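Local coordinates for protein alpha-tubulin N-acetyltransferase (Danio rerio, PDB 4H6U) that transfers an acetyl group from acetyl coenzyme A to a lysine of alpha-tubulin, as a GNAT-family acetyltransferase, at residues E136-M141 with S163-R168. The protein carries 1 engineered substitution. Residues are numbered along the deposited sequence; the frame is centred on the assembly and turned at random.
Sequences ELFDFM and SFLEKR. With ACO (acetyl coenzyme *a), chain C.
Phe-164 meets Phe-138 as an edge-to-face aromatic pair: the ring planes stand at 86° and the centroids lie 5.5 Å apart. CE1 of Phe-164 sits over one face of Phe-138, offset toward the rim, while Phe-164 CZ lies 3.9 Å from Phe-138 CB. Both rings have CG anti to the backbone N (chi1 169° in Phe-164, -163° in Phe-138), which carries each across the gap between the helices. A second apolar touch, Leu-165 CD2 to Phe-138 CZ at 4.0 Å, completes a small, buried, nonpolar interface, where Tyr-169 packs against both phenylalanines. No hydrogen bond joins the segments; Ser-163 OG hydrogen-bonds ACO O2B at 3.0 Å, and Lys-167 NZ donates to ACO O8A of the ribose 3'-phosphate at 2.9 Å. The guanidinium of Arg-168 lays one face over ACO O5B, Arg-168 NH1 3.5 Å from it. Phe-164 joins the Phe-138 contact to the cofactor: ACO O4B lies in its ring plane at the edge, 3.6 Å from Phe-164 CD2; an alanine here would probably cost Phe-138 that ring edge and open a gap beside the ribose. Helix 133-145 begins within the GNAT Q-x-x-G-x-G motif, whose Gly-132 and Gly-134 N atoms hydrogen-bond the cofactor.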
loop_
_atom_site.group_PDB
_atom_site.type_symbol
_atom_site.label_atom_id
_atom_site.label_comp_id
_atom_site.label_asym_id
_atom_site.label_seq_id
_atom_site.Cartn_x
_atom_site.Cartn_y
_atom_site.Cartn_z
ATOM N N GLU A 136 -18.029 5.289 9.434
ATOM C CA GLU A 136 -17.807 6.452 8.579
ATOM C C GLU A 136 -16.835 6.093 7.438
ATOM O O GLU A 136 -17.102 6.417 6.300
ATOM C CB GLU A 136 -17.311 7.671 9.383
ATOM C CG GLU A 136 -17.375 8.943 8.570
ATOM C CD GLU A 136 -17.003 10.209 9.331
ATOM O OE1 GLU A 136 -16.417 10.131 10.432
ATOM O OE2 GLU A 136 -17.233 11.300 8.771
ATOM N N LEU A 137 -15.730 5.412 7.721
ATOM C CA LEU A 137 -14.795 5.021 6.660
ATOM C C LEU A 137 -15.391 4.074 5.641
ATOM O O LEU A 137 -15.190 4.235 4.428
ATOM C CB LEU A 137 -13.572 4.324 7.238
ATOM C CG LEU A 137 -12.306 5.150 7.229
ATOM C CD1 LEU A 137 -11.130 4.286 7.629
ATOM C CD2 LEU A 137 -12.053 5.789 5.852
ATOM N N PHE A 138 -16.035 3.026 6.151
ATOM C CA PHE A 138 -16.595 1.997 5.302
ATOM C C PHE A 138 -17.659 2.655 4.399
ATOM O O PHE A 138 -17.625 2.519 3.182
ATOM C CB PHE A 138 -17.168 0.871 6.174
ATOM C CG PHE A 138 -17.406 -0.425 5.453
ATOM C CD1 PHE A 138 -16.358 -1.191 4.971
ATOM C CD2 PHE A 138 -18.703 -0.893 5.282
ATOM C CE1 PHE A 138 -16.595 -2.416 4.292
ATOM C CE2 PHE A 138 -18.964 -2.115 4.628
ATOM C CZ PHE A 138 -17.889 -2.872 4.129
ATOM N N ASP A 139 -18.550 3.432 4.977
ATOM C CA ASP A 139 -19.554 4.139 4.180
ATOM C C ASP A 139 -18.926 5.039 3.104
ATOM O O ASP A 139 -19.356 5.034 1.959
ATOM C CB ASP A 139 -20.481 4.980 5.067
ATOM C CG ASP A 139 -21.492 4.136 5.841
ATOM O OD1 ASP A 139 -21.597 2.911 5.583
ATOM O OD2 ASP A 139 -22.213 4.711 6.698
ATOM N N PHE A 140 -17.862 5.759 3.444
ATOM C CA PHE A 140 -17.215 6.592 2.452
ATOM C C PHE A 140 -16.678 5.751 1.272
ATOM O O PHE A 140 -16.870 6.108 0.100
ATOM C CB PHE A 140 -16.098 7.411 3.087
ATOM C CG PHE A 140 -15.463 8.388 2.132
ATOM C CD1 PHE A 140 -15.910 9.685 2.060
ATOM C CD2 PHE A 140 -14.469 7.971 1.249
ATOM C CE1 PHE A 140 -15.349 10.603 1.158
ATOM C CE2 PHE A 140 -13.900 8.852 0.331
ATOM C CZ PHE A 140 -14.345 10.179 0.273
ATOM N N MET A 141 -16.059 4.620 1.577
ATOM C CA MET A 141 -15.507 3.739 0.534
ATOM C C MET A 141 -16.645 3.188 -0.353
ATOM O O MET A 141 -16.573 3.234 -1.575
ATOM C CB MET A 141 -14.692 2.606 1.177
ATOM C CG MET A 141 -14.084 1.585 0.196
ATOM S SD MET A 141 -15.220 0.229 -0.209
ATOM C CE MET A 141 -15.433 -0.546 1.366
ATOM N N SER A 163 -18.281 -9.088 13.211
ATOM C CA SER A 163 -19.308 -8.508 14.065
ATOM C C SER A 163 -19.854 -7.220 13.447
ATOM O O SER A 163 -21.084 -7.009 13.379
ATOM C CB SER A 163 -18.716 -8.215 15.446
ATOM O OG SER A 163 -19.663 -7.621 16.303
ATOM N N PHE A 164 -18.916 -6.374 13.003
ATOM C CA PHE A 164 -19.214 -5.087 12.381
ATOM C C PHE A 164 -20.119 -5.303 11.160
ATOM O O PHE A 164 -21.229 -4.731 11.090
ATOM C CB PHE A 164 -17.868 -4.419 12.011
ATOM C CG PHE A 164 -17.975 -3.194 11.132
ATOM C CD1 PHE A 164 -17.843 -3.309 9.758
ATOM C CD2 PHE A 164 -18.113 -1.923 11.692
ATOM C CE1 PHE A 164 -17.912 -2.201 8.929
ATOM C CE2 PHE A 164 -18.194 -0.783 10.888
ATOM C CZ PHE A 164 -18.087 -0.916 9.482
ATOM N N LEU A 165 -19.685 -6.207 10.264
ATOM C CA LEU A 165 -20.453 -6.582 9.063
ATOM C C LEU A 165 -21.831 -7.180 9.365
ATOM O O LEU A 165 -22.847 -6.798 8.771
ATOM C CB LEU A 165 -19.626 -7.573 8.210
ATOM C CG LEU A 165 -18.352 -6.939 7.634
ATOM C CD1 LEU A 165 -17.424 -7.965 7.020
ATOM C CD2 LEU A 165 -18.707 -5.848 6.596
ATOM N N GLU A 166 -21.879 -8.057 10.349
ATOM C CA GLU A 166 -23.126 -8.721 10.693
ATOM C C GLU A 166 -24.141 -7.753 11.335
ATOM O O GLU A 166 -25.324 -7.762 10.983
ATOM C CB GLU A 166 -22.839 -9.934 11.610
ATOM C CG GLU A 166 -21.771 -10.935 11.011
ATOM C CD GLU A 166 -21.253 -12.012 11.989
ATOM O OE1 GLU A 166 -21.147 -11.741 13.203
ATOM O OE2 GLU A 166 -20.956 -13.135 11.545
ATOM N N LYS A 167 -23.666 -6.921 12.265
ATOM C CA LYS A 167 -24.528 -6.015 13.048
ATOM C C LYS A 167 -24.890 -4.715 12.313
ATOM O O LYS A 167 -26.010 -4.258 12.410
ATOM C CB LYS A 167 -23.855 -5.703 14.377
ATOM C CG LYS A 167 -23.768 -6.919 15.241
ATOM C CD LYS A 167 -22.925 -6.745 16.488
ATOM C CE LYS A 167 -23.753 -6.348 17.670
ATOM N NZ LYS A 167 -22.987 -6.568 18.922
ATOM N N ARG A 168 -23.961 -4.143 11.545
ATOM C CA ARG A 168 -24.211 -2.840 10.927
ATOM C C ARG A 168 -24.638 -2.908 9.448
ATOM O O ARG A 168 -25.303 -1.985 8.958
ATOM C CB ARG A 168 -22.989 -1.943 11.107
ATOM C CG ARG A 168 -22.671 -1.642 12.581
ATOM C CD ARG A 168 -23.598 -0.522 13.143
ATOM N NE ARG A 168 -23.423 -0.381 14.587
ATOM C CZ ARG A 168 -22.949 0.693 15.212
ATOM N NH1 ARG A 168 -22.599 1.779 14.531
ATOM N NH2 ARG A 168 -22.824 0.672 16.543
HETATM N N1A ACO C . -16.227 -6.396 19.959
HETATM C C2A ACO C . -17.220 -6.716 19.055
HETATM N N3A ACO C . -17.634 -5.991 18.038
HETATM C C4A ACO C . -17.015 -4.740 17.908
HETATM C C5A ACO C . -16.010 -4.271 18.778
HETATM C C6A ACO C . -15.630 -5.176 19.831
HETATM N N6A ACO C . -14.677 -4.905 20.758
HETATM N N7A ACO C . -15.613 -2.971 18.347
HETATM C C8A ACO C . -16.403 -2.673 17.250
HETATM N N9A ACO C . -17.270 -3.753 16.987
HETATM C C1B ACO C . -18.280 -3.960 15.976
HETATM C C2B ACO C . -19.651 -4.269 16.558
HETATM O O2B ACO C . -20.504 -4.848 15.610
HETATM C C3B ACO C . -20.116 -2.769 16.800
HETATM O O3B ACO C . -21.408 -2.634 16.904
HETATM P P3B ACO C . -22.017 -2.629 18.637
HETATM O O7A ACO C . -23.452 -2.395 18.276
HETATM O O8A ACO C . -21.624 -4.034 19.024
HETATM O O9A ACO C . -21.243 -1.514 19.266
HETATM C C4B ACO C . -19.600 -2.087 15.564
HETATM O O4B ACO C . -18.385 -2.803 15.179
HETATM C C5B ACO C . -19.353 -0.611 15.878
HETATM O O5B ACO C . -19.456 0.212 14.778
HETATM P P1A ACO C . -18.255 1.346 14.556
HETATM O O1A ACO C . -18.672 2.062 13.322
HETATM O O2A ACO C . -17.949 2.048 15.864
HETATM O O3A ACO C . -16.929 0.428 14.149
HETATM P P2A ACO C . -15.488 0.746 14.676
HETATM O O4A ACO C . -15.000 2.114 14.344
HETATM O O5A ACO C . -15.129 0.125 15.980
HETATM O O6A ACO C . -14.479 -0.167 13.450
HETATM C CBP ACO C . -13.347 -2.224 13.191
HETATM C CCP ACO C . -14.694 -1.511 13.241
HETATM C CDP ACO C . -13.501 -3.739 12.990
HETATM C CEP ACO C . -12.456 -1.609 12.068
HETATM C CAP ACO C . -12.665 -1.917 14.563
HETATM O OAP ACO C . -13.362 -2.410 15.688
HETATM C C9P ACO C . -11.142 -2.244 14.568
HETATM O O9P ACO C . -10.396 -1.485 13.995
HETATM N N8P ACO C . -10.445 -3.294 15.064
HETATM C C7P ACO C . -10.827 -4.420 15.770
HETATM C C6P ACO C . -9.699 -5.565 15.698
HETATM C C5P ACO C . -8.934 -5.773 14.332
HETATM O O5P ACO C . -7.753 -6.156 14.302
HETATM N N4P ACO C . -9.628 -5.522 13.101
HETATM C C3P ACO C . -9.064 -5.699 11.694
HETATM C C2P ACO C . -10.038 -6.144 10.520
HETATM S S1P ACO C . -9.687 -7.740 9.447
HETATM C C ACO C . -9.155 -7.135 7.841
HETATM O O ACO C . -8.720 -6.045 7.806
HETATM C CH3 ACO C . -9.929 -7.613 6.634
#